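Local coordinates for iron binding protein FbpA (Mannheimia haemolytica, PDB 1Q35) that binds ferric iron in the periplasm and probably hands it on to a membrane transporter for uptake into the bacterial cell, at residues Asn83-Ala86 with Gln87-Asp90; Leu305-Val308 with Asp309-Lys312. All coordinates share one frame; numbering follows the deposited sequence.

Overall arrangement
From the N terminus, interaction 1 (83-90) comes first: it closes a tight turn in the loop that leaves helix 78-83 and leads into strand 96-108, one of the long strands of the mixed sheet. Interaction 2 (305-312) lies much later, within the last turns of helix 301-311, which packs against helix 141-168. The two are in series, neither nesting nor crossing, with centres 32 Å apart and nearest atoms about 22 Å apart. Each is local, and in both backbone and side chains together shape a helix end: the first ties a loop to the helix and strand it joins, the second forms the C-terminal end of helix 301-311, in a Schellman motif.

Interaction 1. Residues Asn83-Ala86 with Gln87-Asp90; sequences NIPA and QFRD
Arg89 folds back over the turn to reach Ile84 and Ala86, the arginine of this loop serving as a clasp on the residues just after a helix. With CG between its backbone N and carbonyl carbon (chi1 53°) and the chain extended from CG to NE, the side chain runs past the Ile84 CG2 methyl, which lies 3.9 Å from Arg89 CD. Arg89 NE then donates to Ile84 O over 2.8 Å, bent to 147° at the hydrogen and tilted from the carbonyl plane. Arg89 NH1 adds a weak bond to the same oxygen. One face of the guanidinium rests on the backbone of Ala86, whose CA is 4.1 Å from Arg89 CZ. Ala86 and Gln87 take 3-10 conformation, and two successive i to i+3 bonds follow: Phe88 N to Pro85 O at 3.0 Å, then a weak one from Arg89 N to Ala86 O. Pro85 CB meets Phe88 CD2 obliquely at 3.9 Å, while Gln87 CG covers a face of that ring. A weak bond from Arg89 NH1 to Glu81 O reaches back into helix 78-83, while Ile84 and Arg89 touch Phe96 and Phe88 touches Thr100, both of strand 96-108.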
loop_
_atom_site.group_PDB
_atom_site.type_symbol
_atom_site.label_atom_id
_atom_site.label_comp_id
_atom_site.label_asym_id
_atom_site.label_seq_id
_atom_site.Cartn_x
_atom_site.Cartn_y
_atom_site.Cartn_z
ATOM N N ASN A 83 -5.960 0.712 20.375
ATOM C CA ASN A 83 -6.106 1.550 19.185
ATOM C C ASN A 83 -6.197 0.767 17.882
ATOM O O ASN A 83 -6.939 1.156 16.983
ATOM C CB ASN A 83 -4.950 2.548 19.095
ATOM C CG ASN A 83 -5.062 3.669 20.111
ATOM O OD1 ASN A 83 -6.128 3.903 20.686
ATOM N ND2 ASN A 83 -3.963 4.375 20.332
ATOM N N ILE A 84 -5.441 -0.321 17.772
ATOM C CA ILE A 84 -5.358 -1.089 16.531
ATOM C C ILE A 84 -6.162 -2.380 16.668
ATOM O O ILE A 84 -5.831 -3.220 17.507
ATOM C CB ILE A 84 -3.884 -1.419 16.183
ATOM C CG1 ILE A 84 -3.043 -0.137 16.132
ATOM C CG2 ILE A 84 -3.819 -2.191 14.858
ATOM C CD1 ILE A 84 -1.554 -0.367 15.905
ATOM N N PRO A 85 -7.220 -2.553 15.875
ATOM C CA PRO A 85 -7.970 -3.811 15.889
ATOM C C PRO A 85 -7.051 -4.998 15.629
ATOM O O PRO A 85 -6.075 -4.865 14.890
ATOM C CB PRO A 85 -8.973 -3.634 14.746
ATOM C CG PRO A 85 -9.142 -2.175 14.615
ATOM C CD PRO A 85 -7.801 -1.582 14.929
ATOM N N ALA A 86 -7.363 -6.140 16.235
ATOM C CA ALA A 86 -6.499 -7.318 16.174
ATOM C C ALA A 86 -6.187 -7.779 14.749
ATOM O O ALA A 86 -5.105 -8.291 14.487
ATOM C CB ALA A 86 -7.117 -8.464 16.975
ATOM N N GLN A 87 -7.133 -7.591 13.828
ATOM C CA GLN A 87 -6.953 -8.036 12.450
ATOM C C GLN A 87 -5.923 -7.216 11.670
ATOM O O GLN A 87 -5.514 -7.623 10.590
ATOM C CB GLN A 87 -8.289 -8.034 11.699
ATOM C CG GLN A 87 -8.842 -6.653 11.363
ATOM C CD GLN A 87 -9.952 -6.699 10.337
ATOM O OE1 GLN A 87 -11.077 -6.291 10.620
ATOM N NE2 GLN A 87 -9.642 -7.190 9.143
ATOM N N PHE A 88 -5.516 -6.074 12.221
ATOM C CA PHE A 88 -4.544 -5.194 11.570
ATOM C C PHE A 88 -3.202 -5.146 12.290
ATOM O O PHE A 88 -2.415 -4.244 12.051
ATOM C CB PHE A 88 -5.124 -3.782 11.441
ATOM C CG PHE A 88 -6.389 -3.725 10.636
ATOM C CD1 PHE A 88 -6.441 -4.287 9.366
ATOM C CD2 PHE A 88 -7.531 -3.137 11.153
ATOM C CE1 PHE A 88 -7.610 -4.250 8.618
ATOM C CE2 PHE A 88 -8.707 -3.096 10.405
ATOM C CZ PHE A 88 -8.740 -3.654 9.138
ATOM N N ARG A 89 -2.933 -6.111 13.167
ATOM C CA ARG A 89 -1.606 -6.250 13.762
ATOM C C ARG A 89 -1.276 -7.716 14.014
ATOM O O ARG A 89 -2.155 -8.574 14.040
ATOM C CB ARG A 89 -1.475 -5.425 15.046
ATOM C CG ARG A 89 -2.545 -5.676 16.095
ATOM C CD ARG A 89 -2.370 -4.823 17.342
ATOM N NE ARG A 89 -3.583 -4.786 18.153
ATOM C CZ ARG A 89 -3.986 -5.754 18.972
ATOM N NH1 ARG A 89 -5.126 -5.608 19.640
ATOM N NH2 ARG A 89 -3.261 -6.854 19.155
ATOM N N ASP A 90 0.013 -7.980 14.167
ATOM C CA ASP A 90 0.536 -9.320 14.379
ATOM C C ASP A 90 -0.039 -9.921 15.655
ATOM O O ASP A 90 -0.015 -9.288 16.706
ATOM C CB ASP A 90 2.054 -9.224 14.509
ATOM C CG ASP A 90 2.745 -10.567 14.498
ATOM O OD1 ASP A 90 3.962 -10.593 14.781
ATOM O OD2 ASP A 90 2.169 -11.638 14.222
#

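Interaction 2. Residues Leu305-Val308 with Asp309-Lys312; sequences LKLV and DEVK
Lys306 CG and Leu307 CD2 lie on the same side of the Glu310 carboxylate plane, 3.5 Å from OE1 and 3.8 Å from OE2 respectively. The first torsion of Glu310 sets CG anti to its own carbonyl carbon (chi1 -72°), and the extended chain carries the group back along the helix past Lys306 O. The bend at the last torsion of Lys306 (chi4 71°) turns NZ towards Glu310 OE1, yet they remain 4.4 Å apart, beyond a salt bridge, and water 1 spans the gap, accepting from NZ and donating to OE1. The other oxygen, OE2, forms a salt bridge with Lys160 of helix 141-168. The carboxylate of Asp309 is linked to the previous turn by water 2, which donates to Asp309 OD2 and to Lys306 O.

Backbone bonds such as Glu310 N to Lys306 O, 2.9 Å, carry the alpha helix to its C terminus, where Lys312 adopts a positive phi of 51° in a Schellman motif. Asp309 O is gripped there twice, by Lys312 N at 3.1 Å and Lys312 NZ at 2.9 Å, from opposite faces of its carbonyl plane. The same NZ also makes a salt bridge to Asp309 OD1, with a weak hydrogen bond of 3.4 Å.

Towards helix 141-168, Leu307 packs on Leu163 and Val308 on Phe147, while Lys167 NZ bonds to the carbonyls of Val311 and Lys312. The Val308 side chain lies about 11 Å from that of Tyr142, which binds ferric iron in another structure of this protein; the present chain carries none.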
loop_
_atom_site.group_PDB
_atom_site.type_symbol
_atom_site.label_atom_id
_atom_site.label_comp_id
_atom_site.label_asym_id
_atom_site.label_seq_id
_atom_site.Cartn_x
_atom_site.Cartn_y
_atom_site.Cartn_z
ATOM N N LEU A 305 6.073 -12.956 -7.576
ATOM C CA LEU A 305 7.204 -12.308 -8.230
ATOM C C LEU A 305 7.782 -13.212 -9.315
ATOM O O LEU A 305 8.166 -12.742 -10.384
ATOM C CB LEU A 305 8.273 -11.933 -7.203
ATOM C CG LEU A 305 9.429 -11.077 -7.727
ATOM C CD1 LEU A 305 8.929 -9.722 -8.204
ATOM C CD2 LEU A 305 10.485 -10.912 -6.657
ATOM N N LYS A 306 7.811 -14.514 -9.049
ATOM C CA LYS A 306 8.271 -15.495 -10.022
ATOM C C LYS A 306 7.399 -15.472 -11.275
ATOM O O LYS A 306 7.913 -15.524 -12.393
ATOM C CB LYS A 306 8.273 -16.885 -9.386
ATOM C CG LYS A 306 8.862 -17.994 -10.224
ATOM C CD LYS A 306 8.939 -19.282 -9.404
ATOM C CE LYS A 306 9.561 -20.428 -10.178
ATOM N NZ LYS A 306 11.024 -20.252 -10.404
ATOM N N LEU A 307 6.081 -15.378 -11.107
ATOM C CA LEU A 307 5.190 -15.319 -12.261
ATOM C C LEU A 307 5.413 -14.058 -13.082
ATOM O O LEU A 307 5.405 -14.109 -14.310
ATOM C CB LEU A 307 3.723 -15.375 -11.846
ATOM C CG LEU A 307 3.274 -16.670 -11.178
ATOM C CD1 LEU A 307 1.787 -16.621 -10.892
ATOM C CD2 LEU A 307 3.608 -17.895 -12.015
ATOM N N VAL A 308 5.601 -12.930 -12.406
ATOM C CA VAL A 308 5.844 -11.658 -13.092
ATOM C C VAL A 308 7.107 -11.765 -13.954
ATOM O O VAL A 308 7.141 -11.296 -15.092
ATOM C CB VAL A 308 5.945 -10.491 -12.081
ATOM C CG1 VAL A 308 6.441 -9.220 -12.755
ATOM C CG2 VAL A 308 4.593 -10.239 -11.431
ATOM N N ASP A 309 8.134 -12.406 -13.407
ATOM C CA ASP A 309 9.371 -12.648 -14.141
ATOM C C ASP A 309 9.152 -13.584 -15.327
ATOM O O ASP A 309 9.649 -13.317 -16.422
ATOM C CB ASP A 309 10.444 -13.216 -13.213
ATOM C CG ASP A 309 11.751 -13.468 -13.932
ATOM O OD1 ASP A 309 12.325 -12.500 -14.468
ATOM O OD2 ASP A 309 12.261 -14.602 -14.033
ATOM N N GLU A 310 8.402 -14.669 -15.133
ATOM C CA GLU A 310 8.168 -15.638 -16.202
ATOM C C GLU A 310 7.454 -15.009 -17.392
ATOM O O GLU A 310 7.802 -15.280 -18.540
ATOM C CB GLU A 310 7.360 -16.833 -15.691
ATOM C CG GLU A 310 8.142 -17.765 -14.786
ATOM C CD GLU A 310 7.284 -18.845 -14.161
ATOM O OE1 GLU A 310 7.770 -19.483 -13.210
ATOM O OE2 GLU A 310 6.142 -19.059 -14.622
ATOM N N VAL A 311 6.465 -14.159 -17.129
ATOM C CA VAL A 311 5.714 -13.535 -18.218
ATOM C C VAL A 311 6.435 -12.312 -18.790
ATOM O O VAL A 311 5.990 -11.751 -19.787
ATOM C CB VAL A 311 4.259 -13.163 -17.800
ATOM C CG1 VAL A 311 3.545 -14.368 -17.202
ATOM C CG2 VAL A 311 4.225 -11.984 -16.849
ATOM N N LYS A 312 7.535 -11.911 -18.161
ATOM C CA LYS A 312 8.305 -10.734 -18.567
ATOM C C LYS A 312 7.351 -9.550 -18.710
ATOM O O LYS A 312 7.252 -8.908 -19.762
ATOM C CB LYS A 312 9.111 -11.002 -19.848
ATOM C CG LYS A 312 10.193 -12.071 -19.677
ATOM C CD LYS A 312 11.316 -11.611 -18.752
ATOM C CE LYS A 312 12.457 -12.619 -18.677
ATOM N NZ LYS A 312 12.227 -13.664 -17.640
HETATM O O HOH W 1 10.559 -19.268 -12.950
HETATM O O HOH W 2 11.010 -16.581 -12.645
#